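Local coordinates for 3-oxoacyl-(Acyl-carrier protein) synthase (Burkholderia xenovorans, PDB 4EFI), which probably acts as a condensing enzyme of the thiolase superfamily, with 3-oxoacyl-[acyl-carrier-protein] synthase activity, at residues A[268-273]-A[298-303]. Residues are numbered along the deposited sequence; the frame is centred on the assembly and turned at random.
Sequences LFHQAN and YGNTSC
His270 and Asn300 meet in the C-terminal half of this thiolase-fold protein, where the chain leaves strand 266-269 and faces the loop between helices 295-298 and 305-313. In condensing enzymes of the KAS III family a Cys-His-Asn triad forms the active site; the sequence setting of His270 and Asn300, with His270 touching Cys128, is consistent with that role here. Both side chains run anti to their backbone N (chi1 173° for Asn300), which brings their flat ends together across the gap. The ring and amide planes stand 71° apart, and Asn300 OD1 approaches the ring edge near its plane, 3.3 Å from His270 CE1. No direct hydrogen bond joins the pair. Instead a water at the ring edge accepts from Asn300 ND2 (3.2 Å) and is weakly hydrogen-bonded to His270 NE2, while ND1 is hydrogen-bonded to Ser305 and the ring meets Phe330 edge-to-face.

Two further bonds fix the rotation of the Asn300 amide. Asn300 OD1 accepts from Ser302 N at 2.9 Å, closing an Asx turn, and ND2 donates to the carbonyl O of Ala272, a bent bond (141° at the hydrogen) whose acceptor lies out of the amide plane. Ala272 ends an inverse gamma turn centred on Gln271, closed by its N on His270 O in a weak bond. The side chain of Gln271 folds back from Asn300 toward the strand: OE1 accepts from the backbone N of Asn294, and Gln271 NE2 reaches Phe269 O at 3.0 Å in a straight N-H...O bond.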
loop_
_atom_site.group_PDB
_atom_site.type_symbol
_atom_site.label_atom_id
_atom_site.label_comp_id
_atom_site.label_asym_id
_atom_site.label_seq_id
_atom_site.Cartn_x
_atom_site.Cartn_y
_atom_site.Cartn_z
ATOM N N LEU A 268 11.569 -1.988 -0.689
ATOM C CA LEU A 268 10.247 -2.315 -0.162
ATOM C C LEU A 268 9.265 -2.424 -1.304
ATOM O O LEU A 268 8.921 -1.403 -1.911
ATOM C CB LEU A 268 9.825 -1.209 0.791
ATOM C CG LEU A 268 10.805 -0.955 1.931
ATOM C CD1 LEU A 268 10.497 0.356 2.608
ATOM C CD2 LEU A 268 10.728 -2.098 2.929
ATOM N N PHE A 269 8.833 -3.640 -1.610
ATOM C CA PHE A 269 7.883 -3.885 -2.679
ATOM C C PHE A 269 6.503 -4.119 -2.130
ATOM O O PHE A 269 6.326 -4.740 -1.081
ATOM C CB PHE A 269 8.268 -5.137 -3.467
ATOM C CG PHE A 269 9.458 -4.955 -4.368
ATOM C CD1 PHE A 269 10.739 -5.028 -3.857
ATOM C CD2 PHE A 269 9.298 -4.687 -5.717
ATOM C CE1 PHE A 269 11.857 -4.847 -4.681
ATOM C CE2 PHE A 269 10.403 -4.511 -6.541
ATOM C CZ PHE A 269 11.684 -4.595 -6.013
ATOM N N HIS A 270 5.501 -3.701 -2.886
ATOM C CA HIS A 270 4.154 -4.144 -2.631
ATOM C C HIS A 270 4.167 -5.650 -2.540
ATOM O O HIS A 270 4.772 -6.329 -3.390
ATOM C CB HIS A 270 3.231 -3.690 -3.747
ATOM C CG HIS A 270 1.923 -4.426 -3.777
ATOM N ND1 HIS A 270 1.104 -4.480 -2.716
ATOM C CD2 HIS A 270 1.316 -5.168 -4.782
ATOM C CE1 HIS A 270 0.023 -5.209 -3.026
ATOM N NE2 HIS A 270 0.154 -5.629 -4.290
ATOM N N GLN A 271 3.515 -6.194 -1.516
ATOM C CA GLN A 271 3.585 -7.615 -1.204
ATOM C C GLN A 271 2.558 -8.396 -2.020
ATOM O O GLN A 271 1.563 -8.892 -1.496
ATOM C CB GLN A 271 3.395 -7.824 0.295
ATOM C CG GLN A 271 4.456 -7.087 1.129
ATOM C CD GLN A 271 5.777 -7.819 1.145
ATOM O OE1 GLN A 271 5.911 -8.865 1.784
ATOM N NE2 GLN A 271 6.772 -7.264 0.447
ATOM N N ALA A 272 2.786 -8.480 -3.323
ATOM C CA ALA A 272 1.790 -9.022 -4.233
ATOM C C ALA A 272 1.559 -10.511 -3.997
ATOM O O ALA A 272 0.413 -10.967 -3.898
ATOM C CB ALA A 272 2.213 -8.775 -5.682
ATOM N N ASN A 273 2.656 -11.260 -3.972
ATOM C CA ASN A 273 2.724 -12.671 -3.606
ATOM C C ASN A 273 4.204 -13.049 -3.639
ATOM O O ASN A 273 5.007 -12.416 -4.336
ATOM C CB ASN A 273 1.871 -13.569 -4.508
ATOM C CG ASN A 273 2.387 -13.653 -5.927
ATOM O OD1 ASN A 273 3.339 -14.374 -6.207
ATOM N ND2 ASN A 273 1.719 -12.972 -6.836
ATOM N N TYR A 298 0.580 -11.399 7.180
ATOM C CA TYR A 298 -0.452 -10.410 6.900
ATOM C C TYR A 298 -1.162 -10.588 5.565
ATOM O O TYR A 298 -2.156 -9.905 5.307
ATOM C CB TYR A 298 0.089 -8.974 7.005
ATOM C CG TYR A 298 0.651 -8.711 8.367
ATOM C CD1 TYR A 298 -0.186 -8.552 9.468
ATOM C CD2 TYR A 298 2.034 -8.703 8.581
ATOM C CE1 TYR A 298 0.342 -8.365 10.742
ATOM C CE2 TYR A 298 2.559 -8.526 9.839
ATOM C CZ TYR A 298 1.712 -8.362 10.908
ATOM O OH TYR A 298 2.229 -8.176 12.185
ATOM N N GLY A 299 -0.690 -11.509 4.726
ATOM C CA GLY A 299 -1.181 -11.588 3.363
ATOM C C GLY A 299 -0.854 -10.326 2.593
ATOM O O GLY A 299 -0.077 -9.478 3.035
ATOM N N ASN A 300 -1.454 -10.210 1.416
ATOM C CA ASN A 300 -1.357 -9.026 0.569
ATOM C C ASN A 300 -2.376 -8.019 1.088
ATOM O O ASN A 300 -3.570 -8.298 1.064
ATOM C CB ASN A 300 -1.669 -9.478 -0.862
ATOM C CG ASN A 300 -1.778 -8.364 -1.867
ATOM O OD1 ASN A 300 -2.075 -7.210 -1.547
ATOM N ND2 ASN A 300 -1.579 -8.730 -3.133
ATOM N N THR A 301 -1.910 -6.865 1.570
ATOM C CA THR A 301 -2.790 -5.852 2.165
ATOM C C THR A 301 -2.961 -4.651 1.257
ATOM O O THR A 301 -3.264 -3.548 1.706
ATOM C CB THR A 301 -2.294 -5.396 3.547
ATOM O OG1 THR A 301 -0.959 -4.876 3.452
ATOM C CG2 THR A 301 -2.350 -6.563 4.542
ATOM N N SER A 302 -2.825 -4.888 -0.041
ATOM C CA SER A 302 -3.175 -3.859 -1.033
ATOM C C SER A 302 -2.434 -2.565 -0.733
ATOM O O SER A 302 -1.212 -2.558 -0.633
ATOM C CB SER A 302 -4.683 -3.618 -0.986
ATOM O OG SER A 302 -5.086 -2.704 -2.011
ATOM N N CYS A 303 -3.039 -1.395 -0.838
ATOM C CA CYS A 303 -2.281 -0.150 -0.688
ATOM C C CYS A 303 -1.532 -0.010 0.643
ATOM O O CYS A 303 -0.587 0.761 0.725
ATOM C CB CYS A 303 -3.169 1.087 -0.882
ATOM S SG CYS A 303 -4.555 1.183 0.247
HETATM O O HOH W 1 -1.860 -7.551 -6.114
#